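Local coordinates for xylose isomerase domain protein (Alicyclobacillus acidocaldarius subsp. acidocaldarius, PDB 3U0H) that adopts a TIM-barrel fold of the xylose isomerase type and is probably an isomerase, its substrate not established, at residues D23-T28 with R59-A64. Residues are numbered along the deposited sequence; the frame is centred on the assembly and turned at random.
Sequences DLARET and RGLVLA
Asp-23 and Arg-59 meet through a single carboxylate oxygen: OD1 of Asp-23 takes NE of Arg-59 at 2.7 Å, nearly along its own C-O axis, and a weaker bond from Arg-59 NH2 at 3.0 Å. Both nitrogens thus fork onto OD1, and the carboxylate is turned 47° from the guanidinium plane. The Arg-59 chain runs extended from CG to NE (chi3 -178°), which carries NE out to the aspartate.

Arg-26 crosses this chain at about a right angle, its own chain bent at chi2 and chi3, with Arg-59 CD lying over one face of its guanidinium and Arg-26 NH2 3.5 Å from Arg-59 CG. That NH2 also makes a long, weak bond to Asp-23 OD1. Arg-26 NH2 comes within 3.4 Å of Arg-59 NE as well, two donors whose like charges the shared carboxylate would partly offset. An alanine in place of Arg-59 would probably take both Arg-59 bonds from Asp-23 OD1, leaving its charge with the weak bond from Arg-26, and open a gap beside the Arg-26 guanidinium.

Deeper in, Leu-61 CD2 packs against Ala-25 CB at 3.9 Å. Arg-59 NH1 also bonds to Met-55 O in helix 49-57. The contact thus joins helix 18-27 to the Schellman motif at Gly-60 that ends helix 49-57 and to the short link into barrel strand 62-67, beside strand 32-33.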
ATOM      1  N   ASP A  23     -19.024  30.450  24.100  1.00 24.47           N
ATOM      2  CA  ASP A  23     -20.242  30.981  24.730  1.00 28.26           C
ATOM      3  C   ASP A  23     -21.161  31.609  23.692  1.00 27.19           C
ATOM      4  O   ASP A  23     -22.365  31.405  23.706  1.00 24.05           O
ATOM      5  CB  ASP A  23     -19.911  32.062  25.791  1.00 28.13           C
ATOM      6  CG  ASP A  23     -19.416  31.481  27.132  1.00 30.84           C
ATOM      7  OD1 ASP A  23     -19.539  30.274  27.391  1.00 35.76           O
ATOM      8  OD2 ASP A  23     -18.934  32.262  27.983  1.00 38.55           O
ATOM      9  N   LEU A  24     -20.572  32.414  22.817  1.00 26.54           N
ATOM     10  CA  LEU A  24     -21.308  32.973  21.711  1.00 27.58           C
ATOM     11  C   LEU A  24     -21.963  31.851  20.820  1.00 28.18           C
ATOM     12  O   LEU A  24     -23.113  32.000  20.410  1.00 22.76           O
ATOM     13  CB  LEU A  24     -20.356  33.875  20.931  1.00 29.85           C
ATOM     14  CG  LEU A  24     -20.834  35.037  20.069  1.00 33.07           C
ATOM     15  CD1 LEU A  24     -19.642  35.969  19.892  1.00 33.42           C
ATOM     16  CD2 LEU A  24     -21.341  34.536  18.721  1.00 33.62           C
ATOM     17  N   ALA A  25     -21.244  30.749  20.525  1.00 26.62           N
ATOM     18  CA  ALA A  25     -21.827  29.676  19.707  1.00 28.79           C
ATOM     19  C   ALA A  25     -23.085  29.120  20.331  1.00 27.36           C
ATOM     20  O   ALA A  25     -24.094  29.005  19.658  1.00 27.48           O
ATOM     21  CB  ALA A  25     -20.829  28.539  19.449  1.00 29.75           C
ATOM     22  N   ARG A  26     -23.018  28.782  21.614  1.00 29.75           N
ATOM     23  CA  ARG A  26     -24.165  28.243  22.366  1.00 33.40           C
ATOM     24  C   ARG A  26     -25.298  29.262  22.358  1.00 33.78           C
ATOM     25  O   ARG A  26     -26.439  28.925  22.051  1.00 32.13           O
ATOM     26  CB  ARG A  26     -23.792  27.968  23.853  1.00 38.89           C
ATOM     27  CG  ARG A  26     -24.828  27.170  24.689  1.00 42.24           C
ATOM     28  CD  ARG A  26     -25.082  27.664  26.145  1.00 52.09           C
ATOM     29  NE  ARG A  26     -23.958  27.566  27.123  1.00 58.13           N
ATOM     30  CZ  ARG A  26     -23.154  28.579  27.524  1.00 58.59           C
ATOM     31  NH1 ARG A  26     -23.301  29.818  27.048  1.00 57.96           N
ATOM     32  NH2 ARG A  26     -22.170  28.356  28.405  1.00 58.14           N
ATOM     33  N   GLU A  27     -24.959  30.503  22.718  1.00 31.96           N
ATOM     34  CA  GLU A  27     -25.947  31.561  22.901  1.00 33.53           C
ATOM     35  C   GLU A  27     -26.675  31.834  21.609  1.00 28.78           C
ATOM     36  O   GLU A  27     -27.854  32.125  21.650  1.00 25.38           O
ATOM     37  CB  GLU A  27     -25.326  32.861  23.443  1.00 36.62           C
ATOM     38  CG  GLU A  27     -26.297  34.028  23.595  1.00 43.33           C
ATOM     39  CD  GLU A  27     -27.452  33.747  24.560  1.00 50.92           C
ATOM     40  OE1 GLU A  27     -27.168  33.263  25.681  1.00 60.70           O
ATOM     41  OE2 GLU A  27     -28.640  34.005  24.213  1.00 52.25           O
ATOM     42  N   THR A  28     -25.994  31.731  20.466  1.00 24.35           N
ATOM     43  CA  THR A  28     -26.660  32.030  19.197  1.00 22.87           C
ATOM     44  C   THR A  28     -27.281  30.761  18.559  1.00 24.06           C
ATOM     45  O   THR A  28     -27.701  30.806  17.399  1.00 23.38           O
ATOM     46  CB  THR A  28     -25.761  32.823  18.194  1.00 22.70           C
ATOM     47  OG1 THR A  28     -24.501  32.172  18.040  1.00 20.73           O
ATOM     48  CG2 THR A  28     -25.537  34.306  18.633  1.00 19.94           C
ATOM     49  N   ARG A  59     -21.448  22.870  26.858  1.00 33.94           N
ATOM     50  CA  ARG A  59     -22.201  23.797  26.015  1.00 31.73           C
ATOM     51  C   ARG A  59     -23.021  23.131  24.880  1.00 29.75           C
ATOM     52  O   ARG A  59     -23.636  23.814  24.070  1.00 28.44           O
ATOM     53  CB  ARG A  59     -21.236  24.840  25.447  1.00 33.50           C
ATOM     54  CG  ARG A  59     -20.739  25.837  26.488  1.00 34.73           C
ATOM     55  CD  ARG A  59     -19.610  26.723  25.988  1.00 34.90           C
ATOM     56  NE  ARG A  59     -19.173  27.606  27.064  1.00 38.63           N
ATOM     57  CZ  ARG A  59     -18.115  27.412  27.856  1.00 38.93           C
ATOM     58  NH1 ARG A  59     -17.331  26.348  27.700  1.00 39.02           N
ATOM     59  NH2 ARG A  59     -17.832  28.305  28.809  1.00 39.25           N
ATOM     60  N   GLY A  60     -23.052  21.799  24.804  1.00 29.05           N
ATOM     61  CA  GLY A  60     -23.697  21.147  23.667  1.00 26.99           C
ATOM     62  C   GLY A  60     -22.996  21.398  22.325  1.00 26.34           C
ATOM     63  O   GLY A  60     -23.663  21.408  21.294  1.00 24.42           O
ATOM     64  N   LEU A  61     -21.669  21.576  22.305  1.00 23.63           N
ATOM     65  CA  LEU A  61     -20.999  21.883  21.029  1.00 24.23           C
ATOM     66  C   LEU A  61     -20.201  20.721  20.412  1.00 23.05           C
ATOM     67  O   LEU A  61     -19.656  19.922  21.120  1.00 22.90           O
ATOM     68  CB  LEU A  61     -20.102  23.146  21.154  1.00 23.65           C
ATOM     69  CG  LEU A  61     -20.868  24.422  21.600  1.00 25.10           C
ATOM     70  CD1 LEU A  61     -19.906  25.510  22.014  1.00 23.54           C
ATOM     71  CD2 LEU A  61     -21.846  24.944  20.548  1.00 24.53           C
ATOM     72  N   VAL A  62     -20.129  20.685  19.078  1.00 23.03           N
ATOM     73  CA  VAL A  62     -19.331  19.737  18.339  1.00 23.38           C
ATOM     74  C   VAL A  62     -18.274  20.415  17.452  1.00 22.86           C
ATOM     75  O   VAL A  62     -18.596  21.278  16.618  1.00 21.51           O
ATOM     76  CB  VAL A  62     -20.209  18.868  17.424  1.00 24.60           C
ATOM     77  CG1 VAL A  62     -19.316  18.010  16.514  1.00 23.51           C
ATOM     78  CG2 VAL A  62     -21.163  17.963  18.235  1.00 23.59           C
ATOM     79  N   LEU A  63     -17.008  20.028  17.637  1.00 24.08           N
ATOM     80  CA  LEU A  63     -15.903  20.603  16.836  1.00 23.90           C
ATOM     81  C   LEU A  63     -16.105  20.132  15.426  1.00 23.03           C
ATOM     82  O   LEU A  63     -16.131  18.961  15.187  1.00 28.72           O
ATOM     83  CB  LEU A  63     -14.503  20.196  17.340  1.00 23.07           C
ATOM     84  CG  LEU A  63     -13.255  20.682  16.563  1.00 22.88           C
ATOM     85  CD1 LEU A  63     -13.097  22.192  16.783  1.00 22.92           C
ATOM     86  CD2 LEU A  63     -11.951  19.956  16.917  1.00 20.33           C
ATOM     87  N   ALA A  64     -16.213  21.062  14.493  1.00 24.42           N
ATOM     88  CA  ALA A  64     -16.528  20.756  13.105  1.00 24.74           C
ATOM     89  C   ALA A  64     -15.358  20.118  12.297  1.00 25.07           C
ATOM     90  O   ALA A  64     -15.589  19.363  11.357  1.00 27.53           O
ATOM     91  CB  ALA A  64     -16.964  22.062  12.416  1.00 21.15           C
TER